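Local coordinates for monomethylamine corrinoid protein 1 (PDB 3EZX) that carries methyl groups on its corrinoid cofactor between the methyltransferases MtmB and MtbA during methanogenesis from monomethylamine, at residues A[119-124]-A[210-215]; A[80-85]-A[112-117]; A[134-139]-A[172-177]. All coordinates share one frame; numbering follows the deposited sequence.

Along the chain, interaction 2 closes before interaction 1 opens, and interaction 3 is nested inside the loop closed by interaction 1. All but segment 80-85 belong to the C-terminal Rossmann-like domain, whose parallel sheet runs 122-125, 94-99, 147-152, 179-183. Interactions 1 and 2 have centres about 12 Å apart and touch where Leu-116 meets Ala-211 and Phe-121. Interaction 3 lies about 18 Å from interaction 1 and about 26 Å from interaction 2, centre to centre. The three contacts therefore fasten the last helix to the turn leading into an edge strand, the N-terminal helical bundle to the corrinoid domain, and helix 132-141 to the loop before strand 179-183.

Interaction 1: A[119-124]-A[210-215]; sequences NGFQIV and VALEVM
Asn-119 and Leu-212 mark the nearest backbone approach, with CA atoms 8.3 Å apart, where the turn leading into strand 122-125 passes beside the last turn of helix 204-213. At that separation the main chains do not meet, and side chains bridge the interval. Phe-121 and Leu-212 carry most of the contact. The CB of Phe-121 is directed toward the helix, and the far edge of its ring abuts two successive helix residues. The CD1 methyl of Leu-212 sits at the ring edge, in the ring plane, with Phe-121 CE1 its nearest ring atom at 3.3 Å. In Leu-212, chi1 (-80°) puts CG beside the backbone N, and from there chi2 (41°) turns CD1 to the ring, although CB itself does not face segment 119-124. The same methyl lies 3.9 Å from the carbonyl oxygen Asn-119 O. The preceding helix residue, Ala-211, adds its CB, 4.0 Å from Phe-121 CE1, and its carbonyl oxygen, which lies near the ring plane 4.0 Å from Phe-121 CZ. Leu-116 of helix 107-118 and Leu-148 of strand 147-152 touch both Phe-121 and Ala-211, so the ring is set into the core between sheet and helices. Replacing this ring by an alanine is likely to open a gap between the segment leading into the edge strand and the last helix, and to leave the Leu-212 methyl and Ala-211 CB without their aromatic partner. Beyond Glu-213 the helix ends, and the terminal carboxylate of Met-215 forms a salt bridge with Lys-179. Since no hydrogen bond joins the two segments, their association here rests mainly on apolar packing and van der Waals contact, including two carbonyl oxygens set against carbon atoms, an attraction with little directional demand.

Interaction 2: A[80-85]-A[112-117]; sequences PELEKN and VTTMLG
The salt bridge from Lys-84 NZ to Glu-81 OE2, 2.7 Å long, spans Leu-82, which packs on Thr-114 and Met-115, and Glu-83, which touches Thr-114. The lysine meets OE2 on its syn side, 35° out of the carboxylate plane. Across the contact the chemistry is apolar. Leu-82 CB lies 3.8 Å from Thr-114 CG2, and Met-115 CE approaches the same CB at 3.8 Å and Leu-82 CD2 at 3.9 Å. Both partners cross the leucine at about a right angle. Met-115 starts away from the other segment, and bends at chi2 (-71°) and chi3 (66°) fold its CE methyl back onto Leu-82. The Thr-114 methyl also meets Glu-83 CG, while its hydroxyl is hydrogen-bonded to Arg-110 O one turn earlier, and it is the methyl that meets segment 80-85. Leu-36 of helix 35-55 touches both Leu-82 and Met-115. The packing thus joins the end of the N-terminal helical bundle to the first helix of the Rossmann-like corrinoid domain, the two-domain architecture of B12-binding methyl carriers.

Interaction 3: A[134-139]-A[172-177]; sequences NVVEEA and EKLRDS
Leu-174 and Ala-139 meet on the outer side of the Rossmann-like domain, where helix 132-141, which links strands 122-125 and 147-152, packs against the loop between helix 161-171 and strand 179-183. Both residues direct CB toward each other, but the leucine does the reaching. A chi1 of -156° swings CG of Leu-174 to the side opposite its amide N, and from there a single branch, CD2, reaches the helix. That methyl rests 3.8 Å from Ala-139 CB and also 3.8 Å from the carbonyl oxygen of Val-136, one turn earlier. Val-136 adds CG1, more loosely, 4.3 Å from Leu-174 CD2. The same CG1 meets the aliphatic CG of Glu-172 at 4.3 Å, so this valine branch touches two residues of the loop. Val-136 also touches Leu-165 and Leu-169 of helix 161-171, and its packing therefore continues from the loop onto the helix that precedes it. No hydrogen bond connects the two segments. On the loop side, Arg-175 forms a salt bridge with Asp-198, and Ser-177 OG donates to Leu-174 O, at a C=O...donor angle of 140° and tilted 25° from the carbonyl plane; its modelled length of 2.5 Å is short and should not be pressed at this resolution.

Interaction 1: A[119-124]-A[210-215]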
loop_
_atom_site.group_PDB
_atom_site.type_symbol
_atom_site.label_atom_id
_atom_site.label_comp_id
_atom_site.label_asym_id
_atom_site.label_seq_id
_atom_site.Cartn_x
_atom_site.Cartn_y
_atom_site.Cartn_z
ATOM N N ASN A 119 -10.343 8.077 -4.773
ATOM C CA ASN A 119 -11.569 8.090 -3.993
ATOM C C ASN A 119 -11.766 9.423 -3.278
ATOM O O ASN A 119 -12.148 9.468 -2.105
ATOM C CB ASN A 119 -11.571 6.946 -2.982
ATOM C CG ASN A 119 -11.944 5.629 -3.614
ATOM O OD1 ASN A 119 -13.012 5.496 -4.208
ATOM N ND2 ASN A 119 -11.067 4.645 -3.492
ATOM N N GLY A 120 -11.487 10.504 -4.001
ATOM C CA GLY A 120 -11.663 11.841 -3.467
ATOM C C GLY A 120 -10.681 12.333 -2.423
ATOM O O GLY A 120 -11.082 12.970 -1.452
ATOM N N PHE A 121 -9.399 12.048 -2.609
ATOM C CA PHE A 121 -8.389 12.506 -1.662
ATOM C C PHE A 121 -7.259 13.227 -2.369
ATOM O O PHE A 121 -6.898 12.881 -3.493
ATOM C CB PHE A 121 -7.783 11.338 -0.883
ATOM C CG PHE A 121 -8.501 11.009 0.387
ATOM C CD1 PHE A 121 -9.550 10.098 0.393
ATOM C CD2 PHE A 121 -8.114 11.596 1.588
ATOM C CE1 PHE A 121 -10.199 9.767 1.583
ATOM C CE2 PHE A 121 -8.759 11.273 2.782
ATOM C CZ PHE A 121 -9.803 10.357 2.778
ATOM N N GLN A 122 -6.713 14.246 -1.716
ATOM C CA GLN A 122 -5.586 14.961 -2.288
ATOM C C GLN A 122 -4.401 14.195 -1.728
ATOM O O GLN A 122 -4.378 13.847 -0.546
ATOM C CB GLN A 122 -5.541 16.410 -1.821
ATOM C CG GLN A 122 -4.449 17.201 -2.511
ATOM C CD GLN A 122 -4.056 18.444 -1.746
ATOM O OE1 GLN A 122 -3.187 19.204 -2.178
ATOM N NE2 GLN A 122 -4.691 18.658 -0.596
ATOM N N ILE A 123 -3.417 13.930 -2.570
ATOM C CA ILE A 123 -2.275 13.148 -2.139
ATOM C C ILE A 123 -0.986 13.894 -1.835
ATOM O O ILE A 123 -0.645 14.881 -2.486
ATOM C CB ILE A 123 -1.973 12.042 -3.180
ATOM C CG1 ILE A 123 -3.172 11.097 -3.282
ATOM C CG2 ILE A 123 -0.726 11.274 -2.796
ATOM C CD1 ILE A 123 -3.627 10.532 -1.945
ATOM N N VAL A 124 -0.290 13.398 -0.817
ATOM C CA VAL A 124 1.005 13.915 -0.389
ATOM C C VAL A 124 1.828 12.660 -0.092
ATOM O O VAL A 124 1.828 12.147 1.030
ATOM C CB VAL A 124 0.898 14.775 0.883
ATOM C CG1 VAL A 124 2.273 15.311 1.265
ATOM C CG2 VAL A 124 -0.047 15.929 0.643
ATOM N N VAL A 210 -12.234 2.469 4.538
ATOM C CA VAL A 210 -11.903 2.884 5.894
ATOM C C VAL A 210 -11.481 4.344 5.933
ATOM O O VAL A 210 -11.876 5.086 6.830
ATOM C CB VAL A 210 -10.774 2.023 6.489
ATOM C CG1 VAL A 210 -10.322 2.611 7.824
ATOM C CG2 VAL A 210 -11.263 0.585 6.675
ATOM N N ALA A 211 -10.682 4.759 4.959
ATOM C CA ALA A 211 -10.232 6.145 4.902
ATOM C C ALA A 211 -11.428 7.091 4.922
ATOM O O ALA A 211 -11.433 8.077 5.658
ATOM C CB ALA A 211 -9.401 6.382 3.643
ATOM N N LEU A 212 -12.439 6.782 4.115
ATOM C CA LEU A 212 -13.642 7.603 4.033
ATOM C C LEU A 212 -14.434 7.578 5.338
ATOM O O LEU A 212 -14.736 8.630 5.901
ATOM C CB LEU A 212 -14.526 7.134 2.869
ATOM C CG LEU A 212 -14.151 7.591 1.454
ATOM C CD1 LEU A 212 -12.652 7.547 1.242
ATOM C CD2 LEU A 212 -14.854 6.696 0.451
ATOM N N GLU A 213 -14.755 6.381 5.822
ATOM C CA GLU A 213 -15.518 6.231 7.058
ATOM C C GLU A 213 -14.891 7.006 8.209
ATOM O O GLU A 213 -15.590 7.686 8.966
ATOM C CB GLU A 213 -15.624 4.754 7.449
ATOM C CG GLU A 213 -16.491 3.917 6.525
ATOM C CD GLU A 213 -16.440 2.437 6.864
ATOM O OE1 GLU A 213 -16.745 2.072 8.021
ATOM O OE2 GLU A 213 -16.093 1.637 5.969
ATOM N N VAL A 214 -13.573 6.907 8.346
ATOM C CA VAL A 214 -12.886 7.608 9.423
ATOM C C VAL A 214 -13.000 9.119 9.201
ATOM O O VAL A 214 -12.345 9.909 9.878
ATOM C CB VAL A 214 -11.407 7.201 9.487
ATOM C CG1 VAL A 214 -10.741 7.855 10.676
ATOM C CG2 VAL A 214 -11.284 5.684 9.598
ATOM N N MET A 215 -13.865 9.502 8.263
ATOM C CA MET A 215 -14.105 10.899 7.923
ATOM C C MET A 215 -12.816 11.619 7.572
ATOM O O MET A 215 -12.434 12.544 8.315
ATOM C CB MET A 215 -14.817 11.612 9.076
ATOM C CG MET A 215 -16.288 11.248 9.201
ATOM S SD MET A 215 -17.178 11.598 7.671
ATOM C CE MET A 215 -17.957 10.032 7.349
ATOM O OXT MET A 215 -12.208 11.243 6.548
#

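Interaction 2: A[80-85]-A[112-117]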
loop_
_atom_site.group_PDB
_atom_site.type_symbol
_atom_site.label_atom_id
_atom_site.label_comp_id
_atom_site.label_asym_id
_atom_site.label_seq_id
_atom_site.Cartn_x
_atom_site.Cartn_y
_atom_site.Cartn_z
ATOM N N PRO A 80 -2.465 3.981 -13.870
ATOM C CA PRO A 80 -3.239 4.954 -14.639
ATOM C C PRO A 80 -4.685 4.494 -14.817
ATOM O O PRO A 80 -5.613 5.300 -14.796
ATOM C CB PRO A 80 -2.470 5.042 -15.959
ATOM C CG PRO A 80 -1.785 3.716 -16.056
ATOM C CD PRO A 80 -1.316 3.496 -14.649
ATOM N N GLU A 81 -4.870 3.190 -14.975
ATOM C CA GLU A 81 -6.203 2.631 -15.143
ATOM C C GLU A 81 -7.008 2.836 -13.861
ATOM O O GLU A 81 -8.217 3.029 -13.904
ATOM C CB GLU A 81 -6.105 1.138 -15.458
ATOM C CG GLU A 81 -7.302 0.579 -16.190
ATOM C CD GLU A 81 -7.501 1.240 -17.539
ATOM O OE1 GLU A 81 -6.520 1.323 -18.307
ATOM O OE2 GLU A 81 -8.634 1.672 -17.832
ATOM N N LEU A 82 -6.320 2.799 -12.722
ATOM C CA LEU A 82 -6.958 2.969 -11.421
ATOM C C LEU A 82 -7.258 4.429 -11.107
ATOM O O LEU A 82 -8.211 4.733 -10.389
ATOM C CB LEU A 82 -6.063 2.410 -10.312
ATOM C CG LEU A 82 -5.814 0.905 -10.215
ATOM C CD1 LEU A 82 -4.709 0.644 -9.207
ATOM C CD2 LEU A 82 -7.090 0.189 -9.804
ATOM N N GLU A 83 -6.437 5.330 -11.633
ATOM C CA GLU A 83 -6.623 6.752 -11.384
ATOM C C GLU A 83 -7.819 7.321 -12.140
ATOM O O GLU A 83 -8.145 8.502 -12.005
ATOM C CB GLU A 83 -5.348 7.518 -11.743
ATOM C CG GLU A 83 -4.134 7.062 -10.953
ATOM C CD GLU A 83 -2.878 7.827 -11.310
ATOM O OE1 GLU A 83 -2.612 7.997 -12.519
ATOM O OE2 GLU A 83 -2.153 8.247 -10.382
ATOM N N LYS A 84 -8.471 6.480 -12.939
ATOM C CA LYS A 84 -9.651 6.910 -13.680
ATOM C C LYS A 84 -10.807 6.931 -12.692
ATOM O O LYS A 84 -10.725 6.321 -11.626
ATOM C CB LYS A 84 -9.959 5.941 -14.823
ATOM C CG LYS A 84 -8.918 5.943 -15.926
ATOM C CD LYS A 84 -9.278 4.969 -17.036
ATOM C CE LYS A 84 -8.254 5.017 -18.164
ATOM N NZ LYS A 84 -8.544 4.020 -19.230
ATOM N N ASN A 85 -11.880 7.632 -13.037
ATOM C CA ASN A 85 -13.032 7.722 -12.152
ATOM C C ASN A 85 -12.652 8.445 -10.865
ATOM O O ASN A 85 -13.030 8.016 -9.774
ATOM C CB ASN A 85 -13.555 6.325 -11.801
ATOM C CG ASN A 85 -13.852 5.488 -13.026
ATOM O OD1 ASN A 85 -14.632 5.886 -13.893
ATOM N ND2 ASN A 85 -13.231 4.315 -13.104
ATOM N N VAL A 112 -2.176 1.713 -2.209
ATOM C CA VAL A 112 -3.108 2.392 -1.326
ATOM C C VAL A 112 -3.187 3.879 -1.670
ATOM O O VAL A 112 -4.276 4.454 -1.710
ATOM C CB VAL A 112 -2.682 2.288 0.152
ATOM C CG1 VAL A 112 -3.560 3.182 0.987
ATOM C CG2 VAL A 112 -2.762 0.836 0.634
ATOM N N THR A 113 -2.024 4.501 -1.887
ATOM C CA THR A 113 -1.922 5.935 -2.230
ATOM C C THR A 113 -2.697 6.216 -3.514
ATOM O O THR A 113 -3.270 7.294 -3.678
ATOM C CB THR A 113 -0.428 6.408 -2.468
ATOM O OG1 THR A 113 0.390 6.076 -1.335
ATOM C CG2 THR A 113 -0.389 7.937 -2.681
ATOM N N THR A 114 -2.681 5.255 -4.434
ATOM C CA THR A 114 -3.374 5.440 -5.693
ATOM C C THR A 114 -4.867 5.393 -5.433
ATOM O O THR A 114 -5.608 6.245 -5.912
ATOM C CB THR A 114 -3.009 4.359 -6.728
ATOM O OG1 THR A 114 -1.634 4.490 -7.106
ATOM C CG2 THR A 114 -3.887 4.494 -7.954
ATOM N N MET A 115 -5.316 4.406 -4.666
ATOM C CA MET A 115 -6.736 4.306 -4.379
ATOM C C MET A 115 -7.189 5.575 -3.685
ATOM O O MET A 115 -8.143 6.223 -4.128
ATOM C CB MET A 115 -7.017 3.069 -3.546
ATOM C CG MET A 115 -6.706 1.808 -4.321
ATOM S SD MET A 115 -7.865 1.434 -5.681
ATOM C CE MET A 115 -7.622 2.797 -6.886
ATOM N N LEU A 116 -6.521 5.931 -2.594
ATOM C CA LEU A 116 -6.846 7.176 -1.929
ATOM C C LEU A 116 -6.549 8.168 -3.036
ATOM O O LEU A 116 -5.593 7.987 -3.784
ATOM C CB LEU A 116 -5.910 7.419 -0.753
ATOM C CG LEU A 116 -6.189 6.559 0.470
ATOM C CD1 LEU A 116 -5.201 6.907 1.560
ATOM C CD2 LEU A 116 -7.613 6.799 0.931
ATOM N N GLY A 117 -7.359 9.206 -3.161
ATOM C CA GLY A 117 -7.116 10.156 -4.225
ATOM C C GLY A 117 -8.050 9.797 -5.354
ATOM O O GLY A 117 -8.737 10.658 -5.901
#

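Interaction 3: A[134-139]-A[172-177]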
loop_
_atom_site.group_PDB
_atom_site.type_symbol
_atom_site.label_atom_id
_atom_site.label_comp_id
_atom_site.label_asym_id
_atom_site.label_seq_id
_atom_site.Cartn_x
_atom_site.Cartn_y
_atom_site.Cartn_z
ATOM N N ASN A 134 9.792 13.857 9.823
ATOM C CA ASN A 134 9.387 14.481 8.568
ATOM C C ASN A 134 7.892 14.285 8.338
ATOM O O ASN A 134 7.268 15.055 7.609
ATOM C CB ASN A 134 10.166 13.913 7.379
ATOM C CG ASN A 134 11.620 14.335 7.380
ATOM O OD1 ASN A 134 11.942 15.490 7.650
ATOM N ND2 ASN A 134 12.507 13.401 7.068
ATOM N N VAL A 135 7.323 13.248 8.949
ATOM C CA VAL A 135 5.895 12.991 8.817
ATOM C C VAL A 135 5.212 13.980 9.751
ATOM O O VAL A 135 4.175 14.556 9.420
ATOM C CB VAL A 135 5.520 11.543 9.236
ATOM C CG1 VAL A 135 4.014 11.348 9.151
ATOM C CG2 VAL A 135 6.215 10.536 8.334
ATOM N N VAL A 136 5.817 14.175 10.920
ATOM C CA VAL A 136 5.300 15.109 11.911
ATOM C C VAL A 136 5.403 16.529 11.364
ATOM O O VAL A 136 4.505 17.342 11.558
ATOM C CB VAL A 136 6.092 15.034 13.233
ATOM C CG1 VAL A 136 5.584 16.084 14.204
ATOM C CG2 VAL A 136 5.948 13.657 13.842
ATOM N N GLU A 137 6.503 16.825 10.679
ATOM C CA GLU A 137 6.692 18.150 10.108
ATOM C C GLU A 137 5.656 18.403 9.025
ATOM O O GLU A 137 5.147 19.518 8.887
ATOM C CB GLU A 137 8.106 18.295 9.532
ATOM C CG GLU A 137 9.143 18.713 10.565
ATOM C CD GLU A 137 10.551 18.803 10.000
ATOM O OE1 GLU A 137 10.714 19.332 8.879
ATOM O OE2 GLU A 137 11.495 18.357 10.685
ATOM N N GLU A 138 5.338 17.361 8.266
ATOM C CA GLU A 138 4.360 17.471 7.192
ATOM C C GLU A 138 2.975 17.703 7.787
ATOM O O GLU A 138 2.199 18.514 7.277
ATOM C CB GLU A 138 4.357 16.192 6.355
ATOM C CG GLU A 138 3.674 16.325 5.002
ATOM C CD GLU A 138 4.340 17.365 4.118
ATOM O OE1 GLU A 138 5.581 17.492 4.187
ATOM O OE2 GLU A 138 3.629 18.046 3.347
ATOM N N ALA A 139 2.677 16.994 8.872
ATOM C CA ALA A 139 1.386 17.120 9.540
ATOM C C ALA A 139 1.213 18.507 10.154
ATOM O O ALA A 139 0.105 19.042 10.197
ATOM C CB ALA A 139 1.247 16.051 10.616
ATOM N N GLU A 172 3.885 16.801 20.439
ATOM C CA GLU A 172 3.729 18.033 19.685
ATOM C C GLU A 172 2.262 18.412 19.620
ATOM O O GLU A 172 1.852 19.194 18.762
ATOM C CB GLU A 172 4.287 17.859 18.272
ATOM C CG GLU A 172 5.779 17.573 18.233
ATOM C CD GLU A 172 6.609 18.741 18.733
ATOM O OE1 GLU A 172 6.562 19.816 18.098
ATOM O OE2 GLU A 172 7.306 18.583 19.760
ATOM N N LYS A 173 1.481 17.848 20.536
ATOM C CA LYS A 173 0.049 18.113 20.615
ATOM C C LYS A 173 -0.498 18.420 19.226
ATOM O O LYS A 173 -0.999 19.512 18.962
ATOM C CB LYS A 173 -0.208 19.285 21.571
ATOM C CG LYS A 173 0.433 19.093 22.945
ATOM C CD LYS A 173 0.028 20.179 23.933
ATOM C CE LYS A 173 0.649 19.930 25.304
ATOM N NZ LYS A 173 0.157 20.888 26.335
ATOM N N LEU A 174 -0.387 17.433 18.342
ATOM C CA LEU A 174 -0.831 17.557 16.958
ATOM C C LEU A 174 -1.795 16.415 16.631
ATOM O O LEU A 174 -2.570 16.480 15.673
ATOM C CB LEU A 174 0.395 17.489 16.045
ATOM C CG LEU A 174 0.333 18.127 14.660
ATOM C CD1 LEU A 174 0.053 19.608 14.797
ATOM C CD2 LEU A 174 1.657 17.908 13.942
ATOM N N ARG A 175 -1.732 15.374 17.456
ATOM C CA ARG A 175 -2.549 14.172 17.321
ATOM C C ARG A 175 -4.029 14.376 17.004
ATOM O O ARG A 175 -4.453 14.259 15.858
ATOM C CB ARG A 175 -2.433 13.337 18.598
ATOM C CG ARG A 175 -3.264 12.065 18.594
ATOM C CD ARG A 175 -2.752 11.075 17.566
ATOM N NE ARG A 175 -3.544 9.850 17.559
ATOM C CZ ARG A 175 -4.750 9.738 17.012
ATOM N NH1 ARG A 175 -5.320 10.776 16.413
ATOM N NH2 ARG A 175 -5.391 8.581 17.077
ATOM N N ASP A 176 -4.804 14.669 18.041
ATOM C CA ASP A 176 -6.247 14.855 17.929
ATOM C C ASP A 176 -6.759 15.646 16.726
ATOM O O ASP A 176 -7.948 15.590 16.410
ATOM C CB ASP A 176 -6.770 15.473 19.227
ATOM C CG ASP A 176 -6.310 14.706 20.457
ATOM O OD1 ASP A 176 -6.454 13.463 20.477
ATOM O OD2 ASP A 176 -5.806 15.345 21.405
ATOM N N SER A 177 -5.879 16.377 16.050
ATOM C CA SER A 177 -6.291 17.151 14.882
ATOM C C SER A 177 -6.173 16.337 13.589
ATOM O O SER A 177 -6.640 16.771 12.535
ATOM C CB SER A 177 -5.463 18.438 14.766
ATOM O OG SER A 177 -4.093 18.162 14.527
#